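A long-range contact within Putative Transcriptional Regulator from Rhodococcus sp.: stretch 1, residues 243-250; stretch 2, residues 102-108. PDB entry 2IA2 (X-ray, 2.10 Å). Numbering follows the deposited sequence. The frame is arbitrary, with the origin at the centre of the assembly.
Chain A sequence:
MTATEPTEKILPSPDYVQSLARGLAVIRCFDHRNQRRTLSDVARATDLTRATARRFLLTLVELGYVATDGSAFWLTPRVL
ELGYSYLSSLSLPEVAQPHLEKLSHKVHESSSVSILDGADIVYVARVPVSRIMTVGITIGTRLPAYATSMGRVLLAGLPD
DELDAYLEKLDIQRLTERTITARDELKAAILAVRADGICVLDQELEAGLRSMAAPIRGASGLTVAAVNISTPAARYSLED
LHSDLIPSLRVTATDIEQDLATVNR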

ATOM      1  N   SER A 243       2.121  28.199  19.489  1.00 38.56           N
ATOM      2  CA  SER A 243       1.642  27.484  20.691  1.00 40.59           C
ATOM      3  C   SER A 243       0.427  26.655  20.410  1.00 40.03           C
ATOM      4  O   SER A 243       0.231  25.613  21.028  1.00 40.40           O
ATOM      5  CB  SER A 243       1.357  28.448  21.845  1.00 42.47           C
ATOM      6  OG  SER A 243       0.711  29.595  21.340  1.00 46.12           O
ATOM      7  N   ASP A 244      -0.373  27.115  19.456  1.00 40.37           N
ATOM      8  CA  ASP A 244      -1.705  26.571  19.237  1.00 41.12           C
ATOM      9  C   ASP A 244      -1.958  25.711  17.982  1.00 38.56           C
ATOM     10  O   ASP A 244      -2.921  24.971  17.994  1.00 40.32           O
ATOM     11  CB  ASP A 244      -2.745  27.706  19.290  1.00 42.04           C
ATOM     12  CG  ASP A 244      -2.755  28.433  20.660  1.00 49.44           C
ATOM     13  OD1 ASP A 244      -2.318  27.850  21.726  1.00 51.41           O
ATOM     14  OD2 ASP A 244      -3.179  29.606  20.644  1.00 52.69           O
ATOM     15  N   LEU A 245      -1.164  25.859  16.913  1.00 34.69           N
ATOM     16  CA  LEU A 245      -1.461  25.271  15.609  1.00 30.72           C
ATOM     17  C   LEU A 245      -0.288  24.456  15.099  1.00 29.53           C
ATOM     18  O   LEU A 245      -0.497  23.381  14.547  1.00 27.63           O
ATOM     19  CB  LEU A 245      -1.782  26.330  14.534  1.00 30.34           C
ATOM     20  CG  LEU A 245      -2.947  27.308  14.822  1.00 32.92           C
ATOM     21  CD1 LEU A 245      -3.179  28.282  13.651  1.00 31.53           C
ATOM     22  CD2 LEU A 245      -4.161  26.541  15.144  1.00 28.78           C
ATOM     23  N   ILE A 246       0.929  24.980  15.228  1.00 27.54           N
ATOM     24  CA  ILE A 246       2.071  24.312  14.624  1.00 28.01           C
ATOM     25  C   ILE A 246       2.328  22.935  15.308  1.00 27.38           C
ATOM     26  O   ILE A 246       2.612  22.000  14.626  1.00 27.64           O
ATOM     27  CB  ILE A 246       3.335  25.220  14.601  1.00 28.63           C
ATOM     28  CG1 ILE A 246       3.129  26.345  13.582  1.00 28.04           C
ATOM     29  CG2 ILE A 246       4.656  24.360  14.329  1.00 29.21           C
ATOM     30  CD1 ILE A 246       4.140  27.487  13.685  1.00 29.03           C
ATOM     31  N   PRO A 247       2.186  22.806  16.656  1.00 28.59           N
ATOM     32  CA  PRO A 247       2.345  21.466  17.282  1.00 27.74           C
ATOM     33  C   PRO A 247       1.446  20.392  16.679  1.00 27.14           C
ATOM     34  O   PRO A 247       1.892  19.281  16.442  1.00 27.37           O
ATOM     35  CB  PRO A 247       1.950  21.721  18.754  1.00 28.97           C
ATOM     36  CG  PRO A 247       2.361  23.189  18.965  1.00 28.79           C
ATOM     37  CD  PRO A 247       1.924  23.849  17.682  1.00 28.65           C
ATOM     38  N   SER A 248       0.186  20.729  16.438  1.00 27.73           N
ATOM     39  CA  SER A 248      -0.748  19.785  15.827  1.00 28.46           C
ATOM     40  C   SER A 248      -0.382  19.499  14.390  1.00 26.79           C
ATOM     41  O   SER A 248      -0.445  18.372  13.970  1.00 26.60           O
ATOM     42  CB  SER A 248      -2.182  20.336  15.915  1.00 28.12           C
ATOM     43  OG  SER A 248      -2.533  20.431  17.265  1.00 28.75           O
ATOM     44  N   LEU A 249      -0.006  20.540  13.642  1.00 26.66           N
ATOM     45  CA  LEU A 249       0.450  20.377  12.253  1.00 25.38           C
ATOM     46  C   LEU A 249       1.619  19.351  12.168  1.00 24.90           C
ATOM     47  O   LEU A 249       1.625  18.466  11.314  1.00 23.02           O
ATOM     48  CB  LEU A 249       0.831  21.752  11.684  1.00 25.18           C
ATOM     49  CG  LEU A 249       1.451  21.692  10.270  1.00 27.85           C
ATOM     50  CD1 LEU A 249       0.462  21.163   9.281  1.00 27.75           C
ATOM     51  CD2 LEU A 249       1.938  23.037   9.842  1.00 30.50           C
ATOM     52  N   ARG A 250       2.585  19.431  13.094  1.00 26.15           N
ATOM     53  CA  ARG A 250       3.704  18.481  13.123  1.00 26.93           C
ATOM     54  C   ARG A 250       3.260  17.054  13.325  1.00 26.27           C
ATOM     55  O   ARG A 250       3.762  16.115  12.665  1.00 27.30           O
ATOM     56  CB  ARG A 250       4.745  18.872  14.197  1.00 26.20           C
ATOM     57  CG  ARG A 250       5.705  19.953  13.754  1.00 27.28           C
ATOM     58  CD  ARG A 250       6.732  20.191  14.898  1.00 30.68           C
ATOM     59  NE  ARG A 250       7.503  21.429  14.763  1.00 30.57           N
ATOM     60  CZ  ARG A 250       8.633  21.515  14.057  1.00 34.57           C
ATOM     61  NH1 ARG A 250       9.118  20.445  13.408  1.00 31.82           N
ATOM     62  NH2 ARG A 250       9.272  22.677  13.972  1.00 35.56           N
TER
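Stretch 2, residues 102-108: KLSHKVH

Stretch 2 is helical from Lys102 to Val107 and lies nearly antiparallel to helix 246-250 of stretch 1: the N-to-C directions differ by 164°, and the axes approach to 10.5 Å. The register follows from this direction, Val107 facing Leu245 (CA to CA, 6.7 Å) and Leu103 facing Ser248 (CA to CA, 7.1 Å). Leu103, Lys106 and Val107 all point CA-to-CB toward stretch 1, as the i, i+3, i+4 spacing of one helical face allows.

Leu245, at the N-cap position, starts sideways, but its m,t rotamer brings CD2 to 3.6 Å from Val107 CB. Compact, beta-branched Val107, with chi1 m, fits this close approach; its CG1 also lies 4.2 Å from Ser248 CB.

Ser248 points toward stretch 2, and Leu103 CD1 packs 3.6 Å from Ser248 CB; serine is a small residue that offers both this CB contact and a hydroxyl. Leu103 and Leu249 share the t,p rotamer common for leucine in helices, and Leu103 CD2 meets Leu249 CD1 at 4.2 Å.

Lys106 keeps all four chi angles near t. This extended side chain carries its amine to Ser248, where Lys106 NZ donates a hydrogen bond to Ser248 OG (2.9 Å), giving the hydroxyl of buried Ser248 a polar partner beside the aliphatic contacts.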

ATOM      1  N   LYS A 102      -9.296  15.296  10.841  1.00 28.55           N
ATOM      2  CA  LYS A 102      -9.021  15.388  12.288  1.00 30.15           C
ATOM      3  C   LYS A 102      -8.337  16.696  12.646  1.00 28.72           C
ATOM      4  O   LYS A 102      -8.730  17.337  13.606  1.00 29.83           O
ATOM      5  CB  LYS A 102      -8.226  14.179  12.829  1.00 30.03           C
ATOM      6  CG  LYS A 102      -8.988  12.839  12.637  1.00 35.34           C
ATOM      7  CD  LYS A 102      -8.222  11.514  13.008  1.00 35.21           C
ATOM      8  CE  LYS A 102      -8.734  10.253  12.173  1.00 42.07           C
ATOM      9  NZ  LYS A 102      -7.723   9.627  11.110  1.00 48.42           N
ATOM     10  N   LEU A 103      -7.335  17.103  11.875  1.00 27.32           N
ATOM     11  CA  LEU A 103      -6.597  18.325  12.154  1.00 26.67           C
ATOM     12  C   LEU A 103      -7.554  19.528  12.084  1.00 27.00           C
ATOM     13  O   LEU A 103      -7.688  20.280  13.022  1.00 28.41           O
ATOM     14  CB  LEU A 103      -5.427  18.501  11.156  1.00 25.98           C
ATOM     15  CG  LEU A 103      -4.615  19.800  11.328  1.00 26.23           C
ATOM     16  CD1 LEU A 103      -4.068  19.946  12.817  1.00 22.73           C
ATOM     17  CD2 LEU A 103      -3.477  19.960  10.304  1.00 23.06           C
ATOM     18  N   SER A 104      -8.221  19.690  10.955  1.00 28.59           N
ATOM     19  CA  SER A 104      -9.169  20.781  10.770  1.00 29.88           C
ATOM     20  C   SER A 104     -10.237  20.873  11.833  1.00 31.27           C
ATOM     21  O   SER A 104     -10.609  21.973  12.262  1.00 31.19           O
ATOM     22  CB  SER A 104      -9.757  20.790   9.378  1.00 29.60           C
ATOM     23  OG  SER A 104      -8.830  21.442   8.487  1.00 31.99           O
ATOM     24  N   HIS A 105     -10.705  19.726  12.284  1.00 32.17           N
ATOM     25  CA  HIS A 105     -11.747  19.685  13.299  1.00 34.00           C
ATOM     26  C   HIS A 105     -11.173  20.047  14.648  1.00 34.23           C
ATOM     27  O   HIS A 105     -11.877  20.620  15.474  1.00 36.06           O
ATOM     28  CB  HIS A 105     -12.437  18.316  13.378  1.00 34.53           C
ATOM     29  CG  HIS A 105     -13.471  18.251  14.455  1.00 42.70           C
ATOM     30  ND1 HIS A 105     -14.659  18.962  14.396  1.00 49.03           N
ATOM     31  CD2 HIS A 105     -13.463  17.631  15.666  1.00 48.26           C
ATOM     32  CE1 HIS A 105     -15.342  18.771  15.515  1.00 50.47           C
ATOM     33  NE2 HIS A 105     -14.643  17.958  16.297  1.00 50.89           N
ATOM     34  N   LYS A 106      -9.903  19.729  14.878  1.00 32.90           N
ATOM     35  CA  LYS A 106      -9.250  20.077  16.135  1.00 33.61           C
ATOM     36  C   LYS A 106      -8.968  21.596  16.275  1.00 33.85           C
ATOM     37  O   LYS A 106      -9.244  22.176  17.301  1.00 34.75           O
ATOM     38  CB  LYS A 106      -7.949  19.271  16.302  1.00 32.93           C
ATOM     39  CG  LYS A 106      -7.294  19.512  17.615  1.00 35.35           C
ATOM     40  CD  LYS A 106      -5.935  18.954  17.584  1.00 36.48           C
ATOM     41  CE  LYS A 106      -5.398  18.893  18.982  1.00 40.02           C
ATOM     42  NZ  LYS A 106      -3.952  18.525  18.928  1.00 40.48           N
ATOM     43  N   VAL A 107      -8.403  22.219  15.246  1.00 32.40           N
ATOM     44  CA  VAL A 107      -7.982  23.628  15.315  1.00 30.99           C
ATOM     45  C   VAL A 107      -8.935  24.618  14.629  1.00 31.51           C
ATOM     46  O   VAL A 107      -8.744  25.845  14.739  1.00 30.66           O
ATOM     47  CB  VAL A 107      -6.515  23.814  14.754  1.00 30.86           C
ATOM     48  CG1 VAL A 107      -5.535  22.844  15.466  1.00 28.58           C
ATOM     49  CG2 VAL A 107      -6.442  23.671  13.194  1.00 28.20           C
ATOM     50  N   HIS A 108      -9.953  24.090  13.948  1.00 31.04           N
ATOM     51  CA  HIS A 108     -10.989  24.876  13.274  1.00 32.09           C
ATOM     52  C   HIS A 108     -10.416  25.827  12.251  1.00 31.71           C
ATOM     53  O   HIS A 108     -10.767  27.037  12.230  1.00 31.19           O
ATOM     54  CB  HIS A 108     -11.855  25.661  14.289  1.00 35.63           C
ATOM     55  CG  HIS A 108     -12.475  24.780  15.316  1.00 41.23           C
ATOM     56  ND1 HIS A 108     -13.391  23.802  14.984  1.00 43.97           N
ATOM     57  CD2 HIS A 108     -12.240  24.651  16.643  1.00 46.01           C
ATOM     58  CE1 HIS A 108     -13.723  23.134  16.075  1.00 48.75           C
ATOM     59  NE2 HIS A 108     -13.040  23.628  17.095  1.00 49.66           N
TER